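Local coordinates for protein ParA (Salmonella enterica subsp. enterica serovar Newport str. SL317, PDB 3EZF) that probably acts as a plasmid partition ATPase that, with ADP bound, also serves as a DNA-binding repressor of its own operon, at residues I101-S110 with L142-L150. Sequence-based numbering, arbitrary orientation.
Sequences IPKYRDIHKS and LLRHDLRIL. With SO4 (sulfate ion), chain B.
Lys103 reaches Asp146 through a chain that runs nearly straight from CB and bends only at its end (chi4 -64°), which turns NZ onto the carboxylate. Asp146 swings CG opposite the backbone N (chi1 -159°), which lays its side chain alongside that of the lysine, pointing the same way. Lys103 NZ donates to Asp146 OD2 at 2.7 Å, and OD2 accepts with its anti lone pair, the one away from the other oxygen. Arg105 NH2 reaches the same carboxylate, but OD2 lies well out of the guanidinium plane, so that link is charge alone. In its own plane NH2 gives a weak hydrogen bond to Asp146 O at 3.3 Å.

The guanidinium of Arg105 also stacks on that of Arg148, with centres 4.6 Å apart and planes 13° from parallel. Arg148 CD lies over one face of the Arg105 guanidinium and Lys103 CD over the opposite face, both toward the rim. Beyond the stack, Arg148 NH2 makes a weak, bent bond to Ser110 OG. Its stronger partner is Asp249, through a salt bridge.

The backbones join where Tyr104 N donates to His145 O at 3.0 Å. Beside this bond, Tyr104 CB packs on Leu147 CD1. The tyrosine ring leads away toward helix 378-400, where its hydroxyl makes hydrogen bonds with Arg399 and Glu396. At the other end, Ile101 CG2 touches Arg144 NH2 at 3.9 Å.

The contact fixes the linker between helix 89-98 and strand 112-116 against the turn that enters strand 149-153. It thus ties the loop that follows helix 89-98, in the helix-turn-helix part, to the parallel sheet of the P-loop NTPase part. Asp146 also pairs with Arg137, so three basic side chains share one carboxylate. Together with Asp249, it probably offsets part of the repulsion between the stacked arginines.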
# COMPACT_ATOMS: atom_id res chain seq x y z
N ILE A 101 7.77 -11.67 -41.28
CA ILE A 101 6.55 -11.92 -40.50
C ILE A 101 6.19 -10.61 -39.81
O ILE A 101 6.92 -10.13 -38.93
CB ILE A 101 6.76 -13.01 -39.45
CG1 ILE A 101 7.09 -14.33 -40.14
CG2 ILE A 101 5.51 -13.16 -38.60
CD1 ILE A 101 7.61 -15.38 -39.20
N PRO A 102 5.05 -10.02 -40.17
CA PRO A 102 4.60 -8.75 -39.58
C PRO A 102 4.69 -8.65 -38.06
O PRO A 102 4.36 -9.59 -37.34
CB PRO A 102 3.16 -8.61 -40.09
CG PRO A 102 2.73 -10.03 -40.24
CD PRO A 102 3.94 -10.67 -40.89
N LYS A 103 5.17 -7.49 -37.59
CA LYS A 103 5.29 -7.20 -36.15
C LYS A 103 3.97 -6.61 -35.66
O LYS A 103 3.14 -6.18 -36.46
CB LYS A 103 6.39 -6.16 -35.89
CG LYS A 103 7.78 -6.60 -36.22
CD LYS A 103 8.68 -5.39 -36.47
CE LYS A 103 10.09 -5.80 -36.92
NZ LYS A 103 10.84 -6.58 -35.90
N TYR A 104 3.80 -6.56 -34.35
CA TYR A 104 2.58 -6.01 -33.78
C TYR A 104 2.32 -4.58 -34.23
O TYR A 104 1.17 -4.15 -34.38
CB TYR A 104 2.64 -6.10 -32.26
CG TYR A 104 1.31 -5.77 -31.62
CD1 TYR A 104 0.96 -4.45 -31.35
CD2 TYR A 104 0.39 -6.78 -31.33
CE1 TYR A 104 -0.27 -4.13 -30.81
CE2 TYR A 104 -0.85 -6.47 -30.79
CZ TYR A 104 -1.18 -5.15 -30.53
OH TYR A 104 -2.42 -4.83 -30.00
N ARG A 105 3.39 -3.83 -34.45
CA ARG A 105 3.27 -2.44 -34.89
C ARG A 105 2.89 -2.33 -36.38
O ARG A 105 2.80 -1.24 -36.92
CB ARG A 105 4.59 -1.71 -34.65
CG ARG A 105 5.63 -2.05 -35.67
CD ARG A 105 7.00 -1.56 -35.27
NE ARG A 105 7.54 -2.33 -34.16
CZ ARG A 105 8.80 -2.24 -33.76
NH1 ARG A 105 9.62 -1.41 -34.38
NH2 ARG A 105 9.25 -2.97 -32.74
N ASP A 106 2.67 -3.46 -37.04
CA ASP A 106 2.30 -3.44 -38.45
C ASP A 106 0.81 -3.74 -38.64
O ASP A 106 0.26 -3.56 -39.72
CB ASP A 106 3.14 -4.47 -39.22
CG ASP A 106 4.61 -4.10 -39.30
OD1 ASP A 106 5.46 -4.91 -38.89
OD2 ASP A 106 4.92 -2.99 -39.79
N ILE A 107 0.16 -4.18 -37.57
CA ILE A 107 -1.25 -4.51 -37.63
C ILE A 107 -2.10 -3.44 -36.98
O ILE A 107 -3.13 -3.03 -37.53
CB ILE A 107 -1.54 -5.84 -36.89
CG1 ILE A 107 -1.05 -7.02 -37.72
CG2 ILE A 107 -3.02 -5.96 -36.58
CD1 ILE A 107 0.39 -6.90 -38.11
N HIS A 108 -1.65 -2.97 -35.82
CA HIS A 108 -2.39 -1.98 -35.06
C HIS A 108 -1.89 -0.54 -35.09
O HIS A 108 -0.68 -0.31 -35.05
CB HIS A 108 -2.45 -2.44 -33.61
CG HIS A 108 -2.99 -3.83 -33.44
ND1 HIS A 108 -4.34 -4.12 -33.46
CD2 HIS A 108 -2.36 -5.00 -33.26
CE1 HIS A 108 -4.51 -5.41 -33.28
NE2 HIS A 108 -3.32 -5.98 -33.16
N LYS A 109 -2.82 0.41 -35.16
CA LYS A 109 -2.43 1.82 -35.12
C LYS A 109 -1.80 1.98 -33.75
O LYS A 109 -1.94 1.08 -32.90
CB LYS A 109 -3.63 2.75 -35.29
CG LYS A 109 -3.99 2.99 -36.74
CD LYS A 109 -5.05 4.06 -36.87
CE LYS A 109 -5.52 4.20 -38.32
NZ LYS A 109 -6.62 5.21 -38.43
N SER A 110 -1.17 3.13 -33.46
CA SER A 110 -0.43 3.13 -32.20
C SER A 110 -1.02 3.82 -30.96
O SER A 110 -1.72 4.82 -31.00
CB SER A 110 0.98 3.62 -32.47
OG SER A 110 1.91 2.55 -32.40
N LEU A 142 5.12 -14.85 -28.58
CA LEU A 142 4.77 -13.45 -28.72
C LEU A 142 5.94 -12.66 -29.22
O LEU A 142 5.78 -11.52 -29.61
CB LEU A 142 4.27 -12.89 -27.39
CG LEU A 142 2.77 -12.82 -27.09
CD1 LEU A 142 2.07 -14.12 -27.41
CD2 LEU A 142 2.57 -12.48 -25.61
N LEU A 143 7.13 -13.28 -29.20
CA LEU A 143 8.35 -12.63 -29.68
C LEU A 143 8.21 -12.12 -31.11
O LEU A 143 8.78 -11.11 -31.49
CB LEU A 143 9.55 -13.58 -29.60
CG LEU A 143 10.03 -14.12 -28.24
CD1 LEU A 143 11.26 -14.99 -28.47
CD2 LEU A 143 10.39 -13.00 -27.31
N ARG A 144 7.44 -12.84 -31.91
CA ARG A 144 7.19 -12.46 -33.29
C ARG A 144 6.51 -11.11 -33.39
O ARG A 144 6.38 -10.55 -34.48
CB ARG A 144 6.28 -13.49 -33.95
CG ARG A 144 5.07 -13.80 -33.09
CD ARG A 144 3.98 -14.44 -33.90
NE ARG A 144 3.52 -13.54 -34.94
CZ ARG A 144 2.50 -13.80 -35.75
NH1 ARG A 144 1.85 -14.95 -35.61
NH2 ARG A 144 2.15 -12.91 -36.67
N HIS A 145 6.05 -10.59 -32.25
CA HIS A 145 5.36 -9.31 -32.23
C HIS A 145 6.30 -8.14 -31.97
O HIS A 145 5.95 -7.01 -32.24
CB HIS A 145 4.26 -9.30 -31.16
CG HIS A 145 3.18 -10.30 -31.38
ND1 HIS A 145 2.43 -10.35 -32.53
CD2 HIS A 145 2.73 -11.32 -30.60
CE1 HIS A 145 1.56 -11.34 -32.46
NE2 HIS A 145 1.72 -11.94 -31.29
N ASP A 146 7.50 -8.42 -31.45
CA ASP A 146 8.46 -7.36 -31.16
C ASP A 146 7.70 -6.29 -30.38
O ASP A 146 7.79 -5.11 -30.69
CB ASP A 146 9.00 -6.76 -32.46
CG ASP A 146 10.33 -6.03 -32.28
OD1 ASP A 146 10.71 -5.77 -31.13
OD2 ASP A 146 10.98 -5.71 -33.30
N LEU A 147 6.94 -6.72 -29.38
CA LEU A 147 6.13 -5.83 -28.55
C LEU A 147 6.92 -4.71 -27.87
O LEU A 147 8.00 -4.93 -27.31
CB LEU A 147 5.39 -6.67 -27.50
CG LEU A 147 3.87 -6.77 -27.62
CD1 LEU A 147 3.46 -6.93 -29.07
CD2 LEU A 147 3.36 -7.92 -26.75
N ARG A 148 6.36 -3.50 -27.93
CA ARG A 148 6.95 -2.31 -27.31
C ARG A 148 5.98 -1.87 -26.21
O ARG A 148 4.89 -1.36 -26.51
CB ARG A 148 7.08 -1.20 -28.33
CG ARG A 148 7.95 -1.52 -29.52
CD ARG A 148 7.80 -0.42 -30.56
NE ARG A 148 6.40 -0.21 -30.93
CZ ARG A 148 5.97 0.73 -31.75
NH1 ARG A 148 6.83 1.57 -32.31
NH2 ARG A 148 4.68 0.82 -32.03
N ILE A 149 6.38 -2.07 -24.96
CA ILE A 149 5.55 -1.79 -23.80
C ILE A 149 6.04 -0.67 -22.87
O ILE A 149 7.23 -0.61 -22.49
CB ILE A 149 5.39 -3.08 -22.96
CG1 ILE A 149 4.84 -4.19 -23.86
CG2 ILE A 149 4.47 -2.83 -21.77
CD1 ILE A 149 4.55 -5.51 -23.13
N LEU A 150 5.11 0.21 -22.49
CA LEU A 150 5.43 1.31 -21.59
C LEU A 150 4.60 1.23 -20.31
O LEU A 150 3.38 1.00 -20.35
CB LEU A 150 5.16 2.65 -22.26
CG LEU A 150 5.60 3.87 -21.43
CD1 LEU A 150 7.12 3.95 -21.44
CD2 LEU A 150 5.01 5.15 -22.02
S SO4 B . -6.20 -1.72 -35.51
O1 SO4 B . -6.52 -1.37 -36.90
O2 SO4 B . -7.45 -2.05 -34.78
O3 SO4 B . -5.53 -0.59 -34.84
O4 SO4 B . -5.31 -2.90 -35.50